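Long-range contacts in TubZ (Clostridium botulinum C phage, PDB 4XCQ), which belongs to the tubulin/FtsZ family of nucleotide-binding, filament-forming proteins and here holds guanosine-5'-diphosphate in its nucleotide-binding domain: residues N36-D41 against Y56-G61; I82-S87 against Q116-K121; T97-T102 against I136-N141; S160-D165 against K211-L216. All coordinates share one frame; numbering follows the deposited sequence.

Interaction 1: residues N36-D41 against Y56-G61; sequences NTSKKD and YAEGCG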
# COMPACT_ATOMS: atom_id res chain seq x y z
N ASN A 36 -1.41 16.01 -6.01
CA ASN A 36 -0.78 16.77 -4.93
C ASN A 36 -1.21 18.23 -4.89
O ASN A 36 -1.49 18.85 -5.92
CB ASN A 36 0.74 16.69 -5.06
CG ASN A 36 1.45 16.82 -3.72
OD1 ASN A 36 0.93 17.45 -2.79
ND2 ASN A 36 2.63 16.24 -3.62
N THR A 37 -1.27 18.79 -3.69
CA THR A 37 -1.52 20.21 -3.53
C THR A 37 -0.26 21.00 -3.87
O THR A 37 -0.33 22.17 -4.24
CB THR A 37 -1.96 20.54 -2.09
OG1 THR A 37 -0.91 20.20 -1.18
CG2 THR A 37 -3.22 19.77 -1.73
N SER A 38 0.89 20.34 -3.77
CA SER A 38 2.17 20.98 -4.04
C SER A 38 2.59 20.77 -5.49
O SER A 38 2.87 19.65 -5.91
CB SER A 38 3.25 20.44 -3.09
OG SER A 38 4.53 20.98 -3.40
N LYS A 39 2.64 21.87 -6.25
CA LYS A 39 3.08 21.82 -7.64
C LYS A 39 4.57 21.53 -7.70
O LYS A 39 5.07 20.93 -8.66
CB LYS A 39 2.76 23.15 -8.35
CG LYS A 39 3.08 23.13 -9.83
CD LYS A 39 2.63 24.39 -10.53
CE LYS A 39 2.95 24.33 -12.01
NZ LYS A 39 2.49 25.55 -12.73
N LYS A 40 5.28 21.97 -6.66
CA LYS A 40 6.71 21.75 -6.52
C LYS A 40 7.05 20.26 -6.48
O LYS A 40 7.95 19.80 -7.19
CB LYS A 40 7.22 22.43 -5.25
CG LYS A 40 8.73 22.43 -5.10
CD LYS A 40 9.12 22.37 -3.62
CE LYS A 40 7.98 22.79 -2.70
NZ LYS A 40 7.71 21.80 -1.62
N ASP A 41 6.33 19.51 -5.64
CA ASP A 41 6.54 18.07 -5.51
C ASP A 41 6.26 17.36 -6.83
O ASP A 41 7.00 16.45 -7.21
CB ASP A 41 5.65 17.48 -4.42
CG ASP A 41 5.99 17.98 -3.03
OD1 ASP A 41 7.13 18.44 -2.80
OD2 ASP A 41 5.11 17.91 -2.14
N TYR A 56 -4.89 26.28 -7.38
CA TYR A 56 -4.68 27.33 -6.39
C TYR A 56 -4.13 26.82 -5.06
O TYR A 56 -4.24 27.50 -4.04
CB TYR A 56 -5.99 28.09 -6.14
CG TYR A 56 -6.67 28.59 -7.39
CD1 TYR A 56 -6.29 29.78 -7.99
CD2 TYR A 56 -7.70 27.87 -7.98
CE1 TYR A 56 -6.91 30.25 -9.13
CE2 TYR A 56 -8.33 28.32 -9.13
CZ TYR A 56 -7.93 29.51 -9.70
OH TYR A 56 -8.56 29.96 -10.84
N ALA A 57 -3.53 25.64 -5.08
CA ALA A 57 -3.05 25.01 -3.85
C ALA A 57 -1.52 25.01 -3.72
O ALA A 57 -0.79 25.12 -4.70
CB ALA A 57 -3.58 23.59 -3.75
N GLU A 58 -1.07 24.88 -2.48
CA GLU A 58 0.34 24.65 -2.18
C GLU A 58 0.45 23.61 -1.07
O GLU A 58 -0.56 23.10 -0.60
CB GLU A 58 1.05 25.95 -1.79
CG GLU A 58 2.46 26.09 -2.37
CD GLU A 58 2.53 25.86 -3.87
OE1 GLU A 58 1.93 26.65 -4.63
OE2 GLU A 58 3.18 24.88 -4.29
N GLY A 59 1.68 23.31 -0.67
CA GLY A 59 1.95 22.34 0.38
C GLY A 59 1.26 22.73 1.67
O GLY A 59 1.20 23.90 2.02
N CYS A 60 0.75 21.74 2.39
CA CYS A 60 -0.10 22.02 3.55
C CYS A 60 0.61 21.81 4.88
O CYS A 60 -0.01 21.93 5.93
CB CYS A 60 -1.36 21.16 3.49
SG CYS A 60 -2.39 21.51 2.06
N GLY A 61 1.91 21.51 4.82
CA GLY A 61 2.72 21.38 6.02
C GLY A 61 2.12 20.47 7.07
O GLY A 61 2.06 20.84 8.25

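Interaction 2: residues I82-S87 against Q116-K121; sequences IMEKFS and QMYPNK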
# COMPACT_ATOMS: atom_id res chain seq x y z
N ILE A 82 -8.73 10.24 -13.23
CA ILE A 82 -8.31 8.85 -13.11
C ILE A 82 -9.11 7.90 -13.99
O ILE A 82 -8.55 7.19 -14.83
CB ILE A 82 -8.41 8.38 -11.66
CG1 ILE A 82 -7.60 9.30 -10.75
CG2 ILE A 82 -7.95 6.93 -11.54
CD1 ILE A 82 -7.76 9.03 -9.27
N MET A 83 -10.43 7.90 -13.81
CA MET A 83 -11.29 6.90 -14.42
C MET A 83 -11.45 7.04 -15.93
O MET A 83 -11.71 6.05 -16.61
CB MET A 83 -12.67 6.94 -13.76
CG MET A 83 -12.62 6.70 -12.26
SD MET A 83 -11.94 5.08 -11.86
CE MET A 83 -11.81 5.20 -10.08
N GLU A 84 -11.29 8.25 -16.46
CA GLU A 84 -11.50 8.44 -17.89
C GLU A 84 -10.20 8.49 -18.69
O GLU A 84 -10.20 8.19 -19.89
CB GLU A 84 -12.32 9.71 -18.14
CG GLU A 84 -13.75 9.63 -17.60
CD GLU A 84 -14.54 8.47 -18.18
OE1 GLU A 84 -14.40 8.19 -19.39
OE2 GLU A 84 -15.30 7.83 -17.42
N LYS A 85 -9.10 8.85 -18.05
CA LYS A 85 -7.79 8.78 -18.71
C LYS A 85 -7.29 7.33 -18.73
O LYS A 85 -6.64 6.91 -19.68
CB LYS A 85 -6.78 9.68 -18.01
CG LYS A 85 -5.35 9.54 -18.54
CD LYS A 85 -5.28 9.83 -20.03
CE LYS A 85 -3.92 9.47 -20.61
NZ LYS A 85 -3.91 9.59 -22.09
N PHE A 86 -7.61 6.59 -17.68
CA PHE A 86 -7.22 5.18 -17.57
C PHE A 86 -8.46 4.30 -17.49
O PHE A 86 -8.63 3.55 -16.54
CB PHE A 86 -6.33 4.96 -16.35
CG PHE A 86 -5.18 5.93 -16.25
CD1 PHE A 86 -3.95 5.62 -16.80
CD2 PHE A 86 -5.34 7.14 -15.60
CE1 PHE A 86 -2.90 6.51 -16.70
CE2 PHE A 86 -4.29 8.03 -15.50
CZ PHE A 86 -3.07 7.71 -16.05
N SER A 87 -9.31 4.40 -18.51
CA SER A 87 -10.60 3.73 -18.50
C SER A 87 -10.48 2.22 -18.57
O SER A 87 -11.35 1.49 -18.09
CB SER A 87 -11.46 4.25 -19.66
OG SER A 87 -10.72 4.23 -20.87
N GLN A 116 -17.98 4.59 -4.70
CA GLN A 116 -19.41 4.72 -4.93
C GLN A 116 -19.72 5.06 -6.38
O GLN A 116 -20.70 4.57 -6.94
CB GLN A 116 -20.00 5.79 -4.00
CG GLN A 116 -19.69 5.57 -2.52
CD GLN A 116 -20.29 4.28 -1.96
OE1 GLN A 116 -21.31 3.78 -2.46
NE2 GLN A 116 -19.67 3.74 -0.92
N MET A 117 -18.87 5.88 -6.99
CA MET A 117 -19.08 6.29 -8.38
C MET A 117 -18.77 5.17 -9.36
O MET A 117 -19.43 5.03 -10.39
CB MET A 117 -18.24 7.52 -8.70
CG MET A 117 -18.58 8.74 -7.86
SD MET A 117 -17.62 10.20 -8.31
CE MET A 117 -18.22 10.52 -9.96
N TYR A 118 -17.76 4.36 -9.04
CA TYR A 118 -17.36 3.25 -9.90
C TYR A 118 -17.24 1.98 -9.08
O TYR A 118 -16.14 1.57 -8.71
CB TYR A 118 -16.05 3.58 -10.62
CG TYR A 118 -16.14 4.86 -11.43
CD1 TYR A 118 -16.48 4.83 -12.77
CD2 TYR A 118 -15.91 6.10 -10.84
CE1 TYR A 118 -16.58 6.00 -13.51
CE2 TYR A 118 -16.01 7.27 -11.57
CZ TYR A 118 -16.34 7.21 -12.91
OH TYR A 118 -16.44 8.37 -13.64
N PRO A 119 -18.39 1.36 -8.79
CA PRO A 119 -18.53 0.20 -7.89
C PRO A 119 -17.85 -1.06 -8.39
O PRO A 119 -17.40 -1.87 -7.57
CB PRO A 119 -20.05 -0.01 -7.82
CG PRO A 119 -20.65 1.28 -8.27
CD PRO A 119 -19.70 1.80 -9.30
N ASN A 120 -17.76 -1.23 -9.70
CA ASN A 120 -17.26 -2.48 -10.25
C ASN A 120 -15.76 -2.49 -10.56
O ASN A 120 -15.25 -3.45 -11.13
CB ASN A 120 -18.06 -2.84 -11.51
CG ASN A 120 -19.48 -3.25 -11.18
OD1 ASN A 120 -19.73 -3.94 -10.19
ND2 ASN A 120 -20.43 -2.82 -12.01
N LYS A 121 -15.06 -1.43 -10.17
CA LYS A 121 -13.60 -1.47 -10.18
C LYS A 121 -13.10 -1.91 -8.82
O LYS A 121 -13.81 -1.79 -7.82
CB LYS A 121 -13.02 -0.10 -10.55
CG LYS A 121 -13.20 0.25 -12.02
CD LYS A 121 -12.42 1.49 -12.41
CE LYS A 121 -12.57 1.76 -13.90
NZ LYS A 121 -12.11 0.60 -14.71

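Interaction 3: residues T97-T102 against I136-N141; sequences TMAGGT and IDEHMN. With GDP (guanosine-5'-diphosphate), chain B.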
# COMPACT_ATOMS: atom_id res chain seq x y z
N THR A 97 1.07 8.49 2.38
CA THR A 97 1.57 8.50 3.75
C THR A 97 0.44 8.99 4.65
O THR A 97 -0.44 9.74 4.21
CB THR A 97 2.80 9.39 3.90
OG1 THR A 97 2.50 10.73 3.47
CG2 THR A 97 3.96 8.84 3.07
N MET A 98 0.45 8.57 5.90
CA MET A 98 -0.71 8.79 6.75
C MET A 98 -0.48 9.91 7.77
O MET A 98 -1.43 10.46 8.32
CB MET A 98 -1.09 7.47 7.44
CG MET A 98 -1.42 6.36 6.43
SD MET A 98 -1.57 4.69 7.10
CE MET A 98 -3.05 4.86 8.08
N ALA A 99 0.78 10.27 7.99
CA ALA A 99 1.11 11.34 8.93
C ALA A 99 1.15 12.71 8.25
O ALA A 99 1.27 13.74 8.92
CB ALA A 99 2.44 11.05 9.60
N GLY A 100 1.04 12.73 6.92
CA GLY A 100 1.10 13.97 6.17
C GLY A 100 -0.19 14.77 6.19
O GLY A 100 -1.10 14.48 6.98
N GLY A 101 -0.28 15.77 5.32
CA GLY A 101 -1.46 16.61 5.26
C GLY A 101 -2.38 16.28 4.09
O GLY A 101 -3.59 16.10 4.25
N THR A 102 -1.81 16.20 2.89
CA THR A 102 -2.63 15.96 1.71
C THR A 102 -2.83 14.47 1.45
O THR A 102 -3.89 14.05 1.00
CB THR A 102 -2.02 16.64 0.48
OG1 THR A 102 -0.92 15.86 0.00
CG2 THR A 102 -1.53 18.02 0.86
N ILE A 136 2.68 14.26 18.11
CA ILE A 136 1.25 14.06 18.32
C ILE A 136 0.44 14.28 17.04
O ILE A 136 -0.31 13.40 16.63
CB ILE A 136 0.73 14.98 19.44
CG1 ILE A 136 1.39 14.60 20.77
CG2 ILE A 136 -0.78 14.89 19.56
CD1 ILE A 136 1.19 15.62 21.88
N ASP A 137 0.61 15.44 16.41
CA ASP A 137 -0.12 15.77 15.19
C ASP A 137 0.07 14.73 14.09
O ASP A 137 -0.90 14.31 13.44
CB ASP A 137 0.30 17.14 14.65
CG ASP A 137 -0.29 18.29 15.46
OD1 ASP A 137 -1.18 18.05 16.29
OD2 ASP A 137 0.13 19.44 15.24
N GLU A 138 1.32 14.32 13.88
CA GLU A 138 1.65 13.32 12.87
C GLU A 138 0.93 12.00 13.15
O GLU A 138 0.42 11.35 12.24
CB GLU A 138 3.16 13.10 12.81
CG GLU A 138 3.93 14.21 12.12
CD GLU A 138 4.32 15.35 13.05
OE1 GLU A 138 3.70 15.48 14.14
OE2 GLU A 138 5.24 16.11 12.70
N HIS A 139 0.89 11.61 14.42
CA HIS A 139 0.19 10.40 14.80
C HIS A 139 -1.32 10.59 14.75
O HIS A 139 -2.04 9.73 14.23
CB HIS A 139 0.64 9.93 16.19
CG HIS A 139 1.93 9.18 16.18
ND1 HIS A 139 3.16 9.82 16.11
CD2 HIS A 139 2.20 7.85 16.17
CE1 HIS A 139 4.11 8.91 16.10
NE2 HIS A 139 3.57 7.72 16.13
N MET A 140 -1.80 11.73 15.25
CA MET A 140 -3.23 12.05 15.16
C MET A 140 -3.71 12.06 13.71
O MET A 140 -4.86 11.69 13.43
CB MET A 140 -3.53 13.40 15.80
CG MET A 140 -3.33 13.43 17.30
SD MET A 140 -4.43 14.60 18.12
CE MET A 140 -5.98 13.71 18.01
N ASN A 141 -2.85 12.48 12.79
CA ASN A 141 -3.18 12.48 11.37
C ASN A 141 -3.32 11.06 10.82
O ASN A 141 -4.21 10.77 10.02
CB ASN A 141 -2.12 13.25 10.57
CG ASN A 141 -2.30 14.76 10.66
OD1 ASN A 141 -3.20 15.26 11.34
ND2 ASN A 141 -1.42 15.50 10.00
PB GDP B . 1.84 14.96 2.50
O1B GDP B . 1.04 13.69 2.32
O2B GDP B . 0.94 16.07 3.01
O3B GDP B . 2.47 15.38 1.19
O3A GDP B . 2.99 14.71 3.59
PA GDP B . 4.14 13.61 3.41
O1A GDP B . 5.50 14.23 3.24
O2A GDP B . 3.83 12.64 2.29
O5' GDP B . 4.00 12.88 4.83
C5' GDP B . 4.91 13.14 5.89
C4' GDP B . 4.87 11.90 6.76
O4' GDP B . 4.83 10.77 5.88
C3' GDP B . 6.14 11.79 7.59
O3' GDP B . 5.76 11.86 8.96
C2' GDP B . 6.73 10.43 7.26
O2' GDP B . 6.46 9.54 8.34
C1' GDP B . 5.97 9.93 6.04
N9 GDP B . 6.74 10.02 4.76
C8 GDP B . 6.96 11.15 4.07
N7 GDP B . 7.66 10.92 2.94
C5 GDP B . 7.88 9.60 2.88
C6 GDP B . 8.57 8.68 1.93
O6 GDP B . 9.11 9.13 0.89
N1 GDP B . 8.59 7.38 2.23
C2 GDP B . 8.02 6.88 3.34
N2 GDP B . 8.09 5.54 3.56
N3 GDP B . 7.38 7.66 4.25
C4 GDP B . 7.27 9.00 4.08

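Interaction 4: residues S160-D165 against K211-L216; sequences SIYLLD and KSNVIL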
# COMPACT_ATOMS: atom_id res chain seq x y z
N SER A 160 -8.39 -3.56 -0.93
CA SER A 160 -7.10 -4.17 -0.64
C SER A 160 -6.23 -3.19 0.14
O SER A 160 -6.12 -2.02 -0.21
CB SER A 160 -6.40 -4.58 -1.94
OG SER A 160 -7.14 -5.58 -2.62
N ILE A 161 -5.61 -3.67 1.22
CA ILE A 161 -4.79 -2.81 2.07
C ILE A 161 -3.34 -3.27 2.16
O ILE A 161 -3.05 -4.37 2.64
CB ILE A 161 -5.37 -2.72 3.49
CG1 ILE A 161 -6.78 -2.12 3.46
CG2 ILE A 161 -4.47 -1.87 4.36
CD1 ILE A 161 -7.45 -2.08 4.83
N TYR A 162 -2.43 -2.42 1.70
CA TYR A 162 -1.00 -2.63 1.88
C TYR A 162 -0.49 -1.66 2.94
O TYR A 162 -0.30 -0.47 2.68
CB TYR A 162 -0.26 -2.43 0.55
CG TYR A 162 -0.71 -3.40 -0.52
CD1 TYR A 162 -0.02 -4.59 -0.74
CD2 TYR A 162 -1.83 -3.14 -1.29
CE1 TYR A 162 -0.43 -5.49 -1.71
CE2 TYR A 162 -2.25 -4.03 -2.27
CZ TYR A 162 -1.55 -5.20 -2.47
OH TYR A 162 -1.96 -6.09 -3.44
N LEU A 163 -0.28 -2.18 4.15
CA LEU A 163 0.03 -1.32 5.29
C LEU A 163 1.52 -1.34 5.63
O LEU A 163 2.06 -2.37 6.06
CB LEU A 163 -0.79 -1.73 6.51
CG LEU A 163 -0.85 -0.70 7.65
CD1 LEU A 163 -1.39 0.65 7.17
CD2 LEU A 163 -1.67 -1.22 8.83
N LEU A 164 2.18 -0.20 5.44
CA LEU A 164 3.62 -0.09 5.62
C LEU A 164 3.98 0.65 6.90
O LEU A 164 3.26 1.55 7.34
CB LEU A 164 4.25 0.61 4.42
CG LEU A 164 4.00 0.01 3.04
CD1 LEU A 164 4.59 0.91 1.94
CD2 LEU A 164 4.57 -1.40 2.95
N ASP A 165 5.12 0.29 7.48
CA ASP A 165 5.55 0.84 8.76
C ASP A 165 6.95 1.46 8.69
O ASP A 165 7.95 0.74 8.59
CB ASP A 165 5.52 -0.24 9.85
CG ASP A 165 5.66 0.32 11.25
OD1 ASP A 165 5.91 1.54 11.41
OD2 ASP A 165 5.54 -0.47 12.22
N LYS A 211 -9.25 -6.79 2.25
CA LYS A 211 -8.53 -6.66 3.52
C LYS A 211 -7.01 -6.47 3.34
O LYS A 211 -6.57 -5.92 2.33
CB LYS A 211 -8.81 -7.87 4.43
CG LYS A 211 -10.28 -8.04 4.77
CD LYS A 211 -10.47 -8.95 5.98
CE LYS A 211 -11.37 -10.13 5.65
NZ LYS A 211 -10.75 -11.06 4.67
N SER A 212 -6.23 -6.92 4.31
CA SER A 212 -4.82 -6.56 4.37
C SER A 212 -3.90 -7.59 3.71
O SER A 212 -3.95 -8.77 4.03
CB SER A 212 -4.40 -6.35 5.83
OG SER A 212 -3.10 -5.81 5.90
N ASN A 213 -3.05 -7.11 2.81
CA ASN A 213 -2.09 -7.96 2.12
C ASN A 213 -0.64 -7.69 2.55
O ASN A 213 -0.30 -6.57 2.93
CB ASN A 213 -2.25 -7.81 0.60
CG ASN A 213 -3.67 -8.13 0.12
OD1 ASN A 213 -4.48 -8.71 0.84
ND2 ASN A 213 -3.97 -7.75 -1.12
N VAL A 214 0.19 -8.73 2.52
CA VAL A 214 1.60 -8.64 2.89
C VAL A 214 2.47 -9.39 1.87
O VAL A 214 2.12 -10.49 1.45
CB VAL A 214 1.86 -9.21 4.31
CG1 VAL A 214 3.35 -9.27 4.61
CG2 VAL A 214 1.14 -8.39 5.37
N ILE A 215 3.59 -8.79 1.47
CA ILE A 215 4.50 -9.45 0.54
C ILE A 215 5.84 -9.74 1.22
O ILE A 215 6.44 -8.86 1.83
CB ILE A 215 4.75 -8.59 -0.72
CG1 ILE A 215 3.43 -8.10 -1.31
CG2 ILE A 215 5.55 -9.39 -1.75
CD1 ILE A 215 3.59 -7.09 -2.45
N LEU A 216 6.30 -10.99 1.10
CA LEU A 216 7.49 -11.44 1.79
C LEU A 216 8.47 -12.11 0.84
O LEU A 216 8.07 -12.84 -0.07
CB LEU A 216 7.13 -12.42 2.91
CG LEU A 216 6.18 -11.94 4.01
CD1 LEU A 216 5.56 -13.12 4.74
CD2 LEU A 216 6.90 -11.02 4.99
O HOH W 1 -0.90 -4.68 5.13

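Interaction 1: residues N36-D41 against Y56-G61
T37 meets the backbone of E58 through the one hydrogen bond between these two segments: OG1 donates to E58 O at 3.0 Å. The hydroxyl comes from well above the plane of that carbonyl, 57° out of it, and it can do so because chi1 of 62° sets OG1 between the backbone N and the carbonyl carbon. C60 SG approaches the same hydroxyl at 3.8 Å. A small apolar contact lies beside the bond, with T37 CB against A57 CB at 3.8 Å. Two carbonyl oxygens also come close, T37 O and A57 O at 3.0 Å; both are acceptors, and A57 O is served by H53 NE2.

Within 36-41, an Asx turn and a helix cap order the backbone. N36 OD1 accepts an almost straight bond from S38 N, forming the turn, and S38 OG takes D41 N at 3.2 Å as the N-cap of helix 39-43. The E58 side chain, bent at chi2, swings back until OE2 stands 3.6 Å from K39 N.

The segment 56-61, between strand 51-53 and helix 64-71, corresponds in position to the T3 loop of tubulin and FtsZ. Since one hydroxyl supplies the direct bond, the attachment is narrow, and the carboxylate of E58 near the first turn of the capped helix would probably add a modest electrostatic attraction.

Interaction 2: residues I82-S87 against Q116-K121
Packing between M83 and the ring of Y118 is a Met-aromatic contact at the surface of the nucleotide-binding domain, where the last turn of helix 75-85 meets the chain leaving helix 102-117. M83 lays its side chain over one face of the ring. CG sits 3.7 Å from the centroid of the Y118 ring, a CH-pi contact displaced toward the rim at CE2, while SD stands 4.4 Å from that centroid and 20° off the ring normal. The bend at chi2, -61°, turns the thioether sulfur back across the ring instead of letting the chain run straight past it.

The sulfur has a second neighbour in the aliphatic part of K121, whose CD lies 3.7 Å from M83 SD. K121 carries its amine onward to a hydrogen bond with C89 O; S87 O is also near NZ, at 3.6 Å. At the solvent-facing side, E84 OE2 is 4.0 Å from Y118 OH, and I79 adds to the packing of Y118 from helix 75-85.

Y118 and K121 are the ends of a type I turn joining helix 102-117 to strand 122-129. Strand 91-97, this helix and the adjacent parallel strand 122-129 form a beta-alpha-beta crossover, the recurring unit of the Rossmann-like tubulin/FtsZ nucleotide-binding domain.

Interaction 3: residues T97-T102 against I136-N141
N141 points its amide at the carbonyls of A99 and G100, and ND2 gives a weak bond to each: 3.4 Å to A99 O, fairly straight at 160°, and 3.2 Å to G100 O, strongly bent. Its stronger partner is K62 O. With CG beside the backbone N, chi1 -79°, the amide leans from helix 136-152 over the loop. M98 O and N141 O lie close together; S104 OG is within weak hydrogen-bonding reach of both, its single proton serving one at a time. E138 sends its carboxylate to a salt bridge with K62. Its backbone oxygen, E138 O, is 3.3 Å from A99 CB.

The glycine-rich T4 signature of the tubulin/FtsZ family begins in the loop at A99 and runs into the start of helix 102-117, wrapping the diphosphate. Two of its amides grip one beta-phosphate oxygen: G101 N donates to GDP O2B at 2.6 Å and T102 N does so at 2.8 Å; G103 N also bonds the nucleotide. G100, with no side chain, lets its CA come within 3.3 Å of the bridging O3A. T97 OG1 lies 2.6 Å from O2A of GDP, with O5' also near. A99 CB is 3.5 Å from the ribose O3'.

Interaction 4: residues S160-D165 against K211-L216
A water is gripped by three groups where these strands part: it accepts from L163 N at 2.8 Å, donates to N213 O, and shares a 2.6 Å bond with S212 OG, which is also bonded to Q290. Before this point the strands are paired directly and in parallel. I161 is the bonded residue, its N donating to K211 O and its O taking N213 N, both at 2.7 Å. The short segments then diverge, their directions 50° apart, and the water bridges L163 to N213.

The side chains on one face tie Y162 to N213. They cross at a slant, with the ring and amide planes almost perpendicular; N213 CB lies 4.2 Å from the centroid of the Y162 ring, off-centre, and ND2 sends a weak but straight bond to Y162 OH at 3.5 Å. The other end of the amide is secured by G286 N, which donates to OD1. Farther along, Y162 CE1 lies 4.4 Å from I215 CD1, a loose apolar approach.

The pairing joins the family's nucleotide-binding region to its C-terminal region within one continuous sheet. Strand 160-165 has strand 122-129 on its other side, and strand 211-217 has strand 281-287, whose G286 accepts from K211 NZ, an amine also salt-bridged to E246. Helix 172-187, at the position of the tubulin core helix, packs F186 against both Y162 and I215.

Overall arrangement
Set side by side, the four contacts show chemistry following place. Interactions 3 and 4 are buried, interaction 1 is partly so, and interaction 2 lies at the surface. Interaction 3 lines the GDP pocket and interaction 1 lies beside it, the two meeting where T102 packs on T37 and C60; in both, a side chain donates to loop carbonyls, weakly in interaction 3. Interactions 2 and 3 share helix 102-117, one at its C-terminal end with sulfur and ring, the other at its N-terminal end beside phosphate. Interaction 4, whose centre is about 6 Å from that of the chain, depends instead on strand pairing, and touches interaction 3 through M98 SD and L163 CD1, 4.0 Å apart.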